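Side-chain contacts in cytochrome C549 (Arthrospira maxima, PDB 1F1C), which serves as an extrinsic lumenal subunit of photosystem II that carries one covalently bound heme c and probably stabilises the oxygen-evolving complex: residues 20-23 with 24-28; 118-121 with 122-126. One frame throughout, in Å; residues are numbered along the deposited sequence.

Interaction 1: residues 20-23 with 24-28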
ATOM      1  N   SER A  20      -5.284  24.646 -19.032  1.00 30.12           N
ATOM      2  CA  SER A  20      -5.899  24.499 -20.338  1.00 32.45           C
ATOM      3  C   SER A  20      -6.715  23.219 -20.283  1.00 31.47           C
ATOM      4  O   SER A  20      -6.423  22.318 -19.495  1.00 32.97           O
ATOM      5  CB  SER A  20      -4.835  24.360 -21.427  1.00 32.00           C
ATOM      6  OG  SER A  20      -4.285  23.050 -21.411  1.00 40.64           O
ATOM      7  N   LEU A  21      -7.737  23.144 -21.119  1.00 33.32           N
ATOM      8  CA  LEU A  21      -8.573  21.964 -21.175  1.00 35.35           C
ATOM      9  C   LEU A  21      -7.712  20.786 -21.608  1.00 35.73           C
ATOM     10  O   LEU A  21      -7.882  19.674 -21.116  1.00 38.50           O
ATOM     11  CB  LEU A  21      -9.726  22.180 -22.164  1.00 40.55           C
ATOM     12  CG  LEU A  21     -10.645  20.972 -22.393  1.00 48.70           C
ATOM     13  CD1 LEU A  21     -11.138  20.444 -21.049  1.00 47.34           C
ATOM     14  CD2 LEU A  21     -11.808  21.368 -23.280  1.00 49.32           C
ATOM     15  N   LYS A  22      -6.772  21.036 -22.514  1.00 36.05           N
ATOM     16  CA  LYS A  22      -5.893  19.977 -23.000  1.00 37.43           C
ATOM     17  C   LYS A  22      -5.159  19.281 -21.856  1.00 35.50           C
ATOM     18  O   LYS A  22      -5.079  18.053 -21.817  1.00 39.74           O
ATOM     19  CB  LYS A  22      -4.875  20.543 -23.995  1.00 43.56           C
ATOM     20  CG  LYS A  22      -4.056  19.473 -24.706  1.00 49.36           C
ATOM     21  CD  LYS A  22      -3.106  20.070 -25.745  1.00 57.95           C
ATOM     22  CE  LYS A  22      -1.877  20.710 -25.106  1.00 66.01           C
ATOM     23  NZ  LYS A  22      -1.006  19.714 -24.412  1.00 68.19           N
ATOM     24  N   GLU A  23      -4.628  20.067 -20.924  1.00 32.21           N
ATOM     25  CA  GLU A  23      -3.895  19.520 -19.790  1.00 26.56           C
ATOM     26  C   GLU A  23      -4.789  18.632 -18.940  1.00 30.33           C
ATOM     27  O   GLU A  23      -4.363  17.580 -18.456  1.00 30.06           O
ATOM     28  CB  GLU A  23      -3.322  20.651 -18.939  1.00 33.43           C
ATOM     29  CG  GLU A  23      -2.297  21.504 -19.675  1.00 39.07           C
ATOM     30  CD  GLU A  23      -1.864  22.715 -18.874  1.00 42.90           C
ATOM     31  OE1 GLU A  23      -2.739  23.534 -18.518  1.00 44.04           O
ATOM     32  OE2 GLU A  23      -0.652  22.844 -18.600  1.00 43.97           O
ATOM     33  N   ILE A  24      -6.034  19.057 -18.761  1.00 28.22           N
ATOM     34  CA  ILE A  24      -6.987  18.291 -17.978  1.00 26.76           C
ATOM     35  C   ILE A  24      -7.304  16.960 -18.661  1.00 31.30           C
ATOM     36  O   ILE A  24      -7.492  15.945 -17.987  1.00 33.00           O
ATOM     37  CB  ILE A  24      -8.283  19.095 -17.755  1.00 33.68           C
ATOM     38  CG1 ILE A  24      -7.968  20.355 -16.944  1.00 31.37           C
ATOM     39  CG2 ILE A  24      -9.302  18.255 -17.022  1.00 24.93           C
ATOM     40  CD1 ILE A  24      -9.137  21.302 -16.821  1.00 34.79           C
ATOM     41  N   LYS A  25      -7.368  16.962 -19.992  1.00 33.57           N
ATOM     42  CA  LYS A  25      -7.640  15.736 -20.742  1.00 34.16           C
ATOM     43  C   LYS A  25      -6.516  14.762 -20.448  1.00 31.65           C
ATOM     44  O   LYS A  25      -6.742  13.562 -20.301  1.00 35.41           O
ATOM     45  CB  LYS A  25      -7.668  16.005 -22.251  1.00 43.82           C
ATOM     46  CG  LYS A  25      -8.945  16.646 -22.791  1.00 52.65           C
ATOM     47  CD  LYS A  25     -10.120  15.681 -22.738  1.00 59.17           C
ATOM     48  CE  LYS A  25     -11.362  16.278 -23.394  1.00 62.60           C
ATOM     49  NZ  LYS A  25     -12.546  15.372 -23.297  1.00 60.15           N
ATOM     50  N   LYS A  26      -5.294  15.287 -20.374  1.00 32.60           N
ATOM     51  CA  LYS A  26      -4.118  14.467 -20.097  1.00 32.62           C
ATOM     52  C   LYS A  26      -4.089  14.013 -18.644  1.00 26.88           C
ATOM     53  O   LYS A  26      -3.641  12.909 -18.345  1.00 28.29           O
ATOM     54  CB  LYS A  26      -2.837  15.239 -20.405  1.00 35.34           C
ATOM     55  CG  LYS A  26      -2.585  15.477 -21.885  1.00 42.88           C
ATOM     56  CD  LYS A  26      -1.257  16.193 -22.089  1.00 47.69           C
ATOM     57  CE  LYS A  26      -0.971  16.422 -23.559  1.00 55.89           C
ATOM     58  NZ  LYS A  26       0.331  17.120 -23.784  1.00 64.82           N
ATOM     59  N   GLY A  27      -4.566  14.867 -17.744  1.00 27.38           N
ATOM     60  CA  GLY A  27      -4.587  14.501 -16.338  1.00 33.76           C
ATOM     61  C   GLY A  27      -5.513  13.313 -16.146  1.00 38.52           C
ATOM     62  O   GLY A  27      -5.209  12.378 -15.404  1.00 43.47           O
ATOM     63  N   GLN A  28      -6.653  13.355 -16.826  1.00 37.01           N
ATOM     64  CA  GLN A  28      -7.636  12.284 -16.755  1.00 38.52           C
ATOM     65  C   GLN A  28      -6.988  10.965 -17.154  1.00 35.77           C
ATOM     66  O   GLN A  28      -7.118   9.964 -16.454  1.00 28.89           O
ATOM     67  CB  GLN A  28      -8.815  12.588 -17.687  1.00 39.09           C
ATOM     68  CG  GLN A  28      -9.957  11.586 -17.587  1.00 45.81           C
ATOM     69  CD  GLN A  28     -11.104  11.909 -18.525  1.00 44.84           C
ATOM     70  OE1 GLN A  28     -10.896  12.114 -19.719  1.00 48.78           O
ATOM     71  NE2 GLN A  28     -12.318  11.954 -17.992  1.00 46.71           N
TER
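S20 and E23 meet I24 and the following residues in a local contact along the first turns of helix 21-34, just after strand 16-18. S20 is the N-cap. Its OG accepts a bond from E23 N at 3.0 Å, nearly straight at 160°. In return E23 OE1 takes the S20 N-H at 2.8 Å, through the lone pair turned away from its other oxygen. These reciprocal bonds make a capping box. E23 CG sits beside its own backbone N (chi1 -63°), which brings the carboxylate back to S20. S20 OG adds a weak bond to OE1, so two donors of one residue hold that oxygen. A carboxylate here would probably also interact well with the positive end of the helix dipole. Backbone bonds then carry the helix on: K25 N to L21 O at 3.0 Å, K26 N to K22 O, and G27 N to E23 O at 2.8 Å. The first of the series, I24 N to S20 O, is weak at 3.4 Å. I24 is buried, with CG1 3.6 Å from S20 O, and its side chain meets R6 and L119. E23 also packs on Y111 and N112 of helix 107-124. On the exposed flank K22 and K26 lie side by side and point the same way. K26 is extended, while K22 bends at chi3 and chi4, and this turns its end toward its neighbour. K22 NZ and K26 NZ lie 3.0 Å apart. With both charged they would repel, which would probably ease the loss of a proton from one.

Interaction 2: residues 118-121 with 122-126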
ATOM      1  N   LEU A 118      -9.088  18.100  -9.020  1.00 29.56           N
ATOM      2  CA  LEU A 118      -9.769  19.293  -8.508  1.00 30.47           C
ATOM      3  C   LEU A 118     -10.935  19.741  -9.384  1.00 33.26           C
ATOM      4  O   LEU A 118     -11.827  20.464  -8.929  1.00 31.32           O
ATOM      5  CB  LEU A 118      -8.779  20.462  -8.365  1.00 28.34           C
ATOM      6  CG  LEU A 118      -7.542  20.290  -7.472  1.00 29.65           C
ATOM      7  CD1 LEU A 118      -6.663  21.527  -7.615  1.00 24.97           C
ATOM      8  CD2 LEU A 118      -7.943  20.079  -6.023  1.00 23.81           C
ATOM      9  N   LEU A 119     -10.931  19.321 -10.642  1.00 30.42           N
ATOM     10  CA  LEU A 119     -11.994  19.697 -11.557  1.00 26.00           C
ATOM     11  C   LEU A 119     -13.283  18.908 -11.335  1.00 27.25           C
ATOM     12  O   LEU A 119     -14.360  19.485 -11.314  1.00 21.83           O
ATOM     13  CB  LEU A 119     -11.544  19.496 -13.001  1.00 26.63           C
ATOM     14  CG  LEU A 119     -12.601  19.797 -14.073  1.00 25.22           C
ATOM     15  CD1 LEU A 119     -12.935  21.279 -14.090  1.00 18.88           C
ATOM     16  CD2 LEU A 119     -12.066  19.361 -15.432  1.00 30.23           C
ATOM     17  N   GLN A 120     -13.161  17.596 -11.152  1.00 24.34           N
ATOM     18  CA  GLN A 120     -14.317  16.728 -10.999  1.00 24.63           C
ATOM     19  C   GLN A 120     -15.475  17.220 -10.139  1.00 28.28           C
ATOM     20  O   GLN A 120     -16.611  17.248 -10.605  1.00 28.92           O
ATOM     21  CB  GLN A 120     -13.849  15.345 -10.571  1.00 19.65           C
ATOM     22  CG  GLN A 120     -12.895  14.765 -11.590  1.00 27.76           C
ATOM     23  CD  GLN A 120     -13.371  15.005 -13.020  1.00 30.63           C
ATOM     24  OE1 GLN A 120     -14.359  14.431 -13.459  1.00 24.94           O
ATOM     25  NE2 GLN A 120     -12.674  15.871 -13.737  1.00 30.14           N
ATOM     26  N   PRO A 121     -15.221  17.627  -8.884  1.00 29.67           N
ATOM     27  CA  PRO A 121     -16.384  18.096  -8.114  1.00 25.85           C
ATOM     28  C   PRO A 121     -17.048  19.347  -8.722  1.00 24.78           C
ATOM     29  O   PRO A 121     -18.245  19.573  -8.571  1.00 24.69           O
ATOM     30  CB  PRO A 121     -15.804  18.340  -6.723  1.00 24.85           C
ATOM     31  CG  PRO A 121     -14.340  18.656  -7.001  1.00 26.46           C
ATOM     32  CD  PRO A 121     -13.980  17.679  -8.087  1.00 27.77           C
ATOM     33  N   LYS A 122     -16.272  20.161  -9.424  1.00 28.84           N
ATOM     34  CA  LYS A 122     -16.830  21.364 -10.046  1.00 32.47           C
ATOM     35  C   LYS A 122     -17.796  20.991 -11.169  1.00 30.98           C
ATOM     36  O   LYS A 122     -18.681  21.771 -11.517  1.00 25.99           O
ATOM     37  CB  LYS A 122     -15.713  22.247 -10.632  1.00 34.27           C
ATOM     38  CG  LYS A 122     -14.722  22.816  -9.614  1.00 36.30           C
ATOM     39  CD  LYS A 122     -13.638  23.638 -10.308  1.00 46.22           C
ATOM     40  CE  LYS A 122     -12.753  24.366  -9.306  1.00 46.87           C
ATOM     41  NZ  LYS A 122     -13.564  25.262  -8.428  1.00 57.80           N
ATOM     42  N   VAL A 123     -17.624  19.799 -11.733  1.00 31.98           N
ATOM     43  CA  VAL A 123     -18.483  19.350 -12.828  1.00 36.31           C
ATOM     44  C   VAL A 123     -19.378  18.154 -12.480  1.00 34.70           C
ATOM     45  O   VAL A 123     -20.444  17.980 -13.063  1.00 39.42           O
ATOM     46  CB  VAL A 123     -17.640  19.024 -14.108  1.00 37.28           C
ATOM     47  CG1 VAL A 123     -17.175  20.313 -14.773  1.00 32.09           C
ATOM     48  CG2 VAL A 123     -16.425  18.195 -13.741  1.00 34.97           C
ATOM     49  N   ARG A 124     -18.972  17.338 -11.520  1.00 32.06           N
ATOM     50  CA  ARG A 124     -19.797  16.187 -11.160  1.00 33.71           C
ATOM     51  C   ARG A 124     -20.478  16.361  -9.823  1.00 32.62           C
ATOM     52  O   ARG A 124     -21.186  15.456  -9.359  1.00 31.42           O
ATOM     53  CB  ARG A 124     -18.958  14.916 -11.111  1.00 34.70           C
ATOM     54  CG  ARG A 124     -18.590  14.396 -12.463  1.00 49.04           C
ATOM     55  CD  ARG A 124     -17.645  13.238 -12.335  1.00 58.53           C
ATOM     56  NE  ARG A 124     -17.161  12.817 -13.638  1.00 67.78           N
ATOM     57  CZ  ARG A 124     -16.106  12.030 -13.832  1.00 72.92           C
ATOM     58  NH1 ARG A 124     -15.408  11.570 -12.795  1.00 70.15           N
ATOM     59  NH2 ARG A 124     -15.742  11.706 -15.076  1.00 77.49           N
ATOM     60  N   GLY A 125     -20.246  17.512  -9.200  1.00 31.26           N
ATOM     61  CA  GLY A 125     -20.835  17.779  -7.901  1.00 32.46           C
ATOM     62  C   GLY A 125     -20.500  16.702  -6.881  1.00 27.04           C
ATOM     63  O   GLY A 125     -19.346  16.333  -6.710  1.00 28.68           O
ATOM     64  N   GLU A 126     -21.523  16.191  -6.211  1.00 29.00           N
ATOM     65  CA  GLU A 126     -21.336  15.173  -5.195  1.00 34.22           C
ATOM     66  C   GLU A 126     -21.233  13.758  -5.748  1.00 32.61           C
ATOM     67  O   GLU A 126     -21.108  12.802  -4.993  1.00 31.61           O
ATOM     68  CB  GLU A 126     -22.467  15.249  -4.179  1.00 41.54           C
ATOM     69  CG  GLU A 126     -22.427  16.487  -3.314  1.00 49.16           C
ATOM     70  CD  GLU A 126     -23.767  16.763  -2.672  1.00 54.77           C
ATOM     71  OE1 GLU A 126     -24.352  15.821  -2.092  1.00 49.81           O
ATOM     72  OE2 GLU A 126     -24.235  17.921  -2.752  1.00 61.94           O
TER
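The R124 guanidinium has Q120 OE1 over the centre of one face, 3.0 Å from CZ. The carbonyl oxygen approaches from above. The amide plane of Q120 stands 76° to the guanidinium. NE and NH1 are close to OE1, but the angles are too poor for hydrogen bonds. The two side chains run side by side. The bend of Q120 at chi2 (-43°) and the extended R124 chain bring OE1 and the guanidinium together. The other end of the amide is fixed, since Q120 NE2 bonds to Y116 O. An alanine in place of R124 would remove the cationic plane over OE1 and is likely to leave that oxygen without its charged neighbour. Q120 O accepts from both R124 N and V123 N. V123 CG2 lies 4.2 Å from L119 CG. W128 packs against Q120 and P121. P121 N has no hydrogen to give, and the helix is kinked there. A weak bond from G125 N to P121 O, at 2.9 Å, follows. G125 takes a positive phi and leaves helical geometry, in the C-terminal turn of helix 107-124, the last helix of this cytochrome c fold.

From the N terminus, L1 reaches both contacts: it touches L21 and V123. Strands 7-9 and 16-18 follow, and then interaction 1 opens helix 21-34. That helix runs to the heme attachment region at C35. Interaction 2 comes much later, near the end of helix 107-124. Both contacts are local turns, so neither closes a long loop. They stand in series, without nesting or crossing. They meet in space where I24 CG2 packs on L119 CD2 at 3.4 Å. This joins the start of the first long helix to the end of the last, the pairing of terminal helices known from cytochromes c. F8 of strand 7-9 packs on L118, L119 and K122.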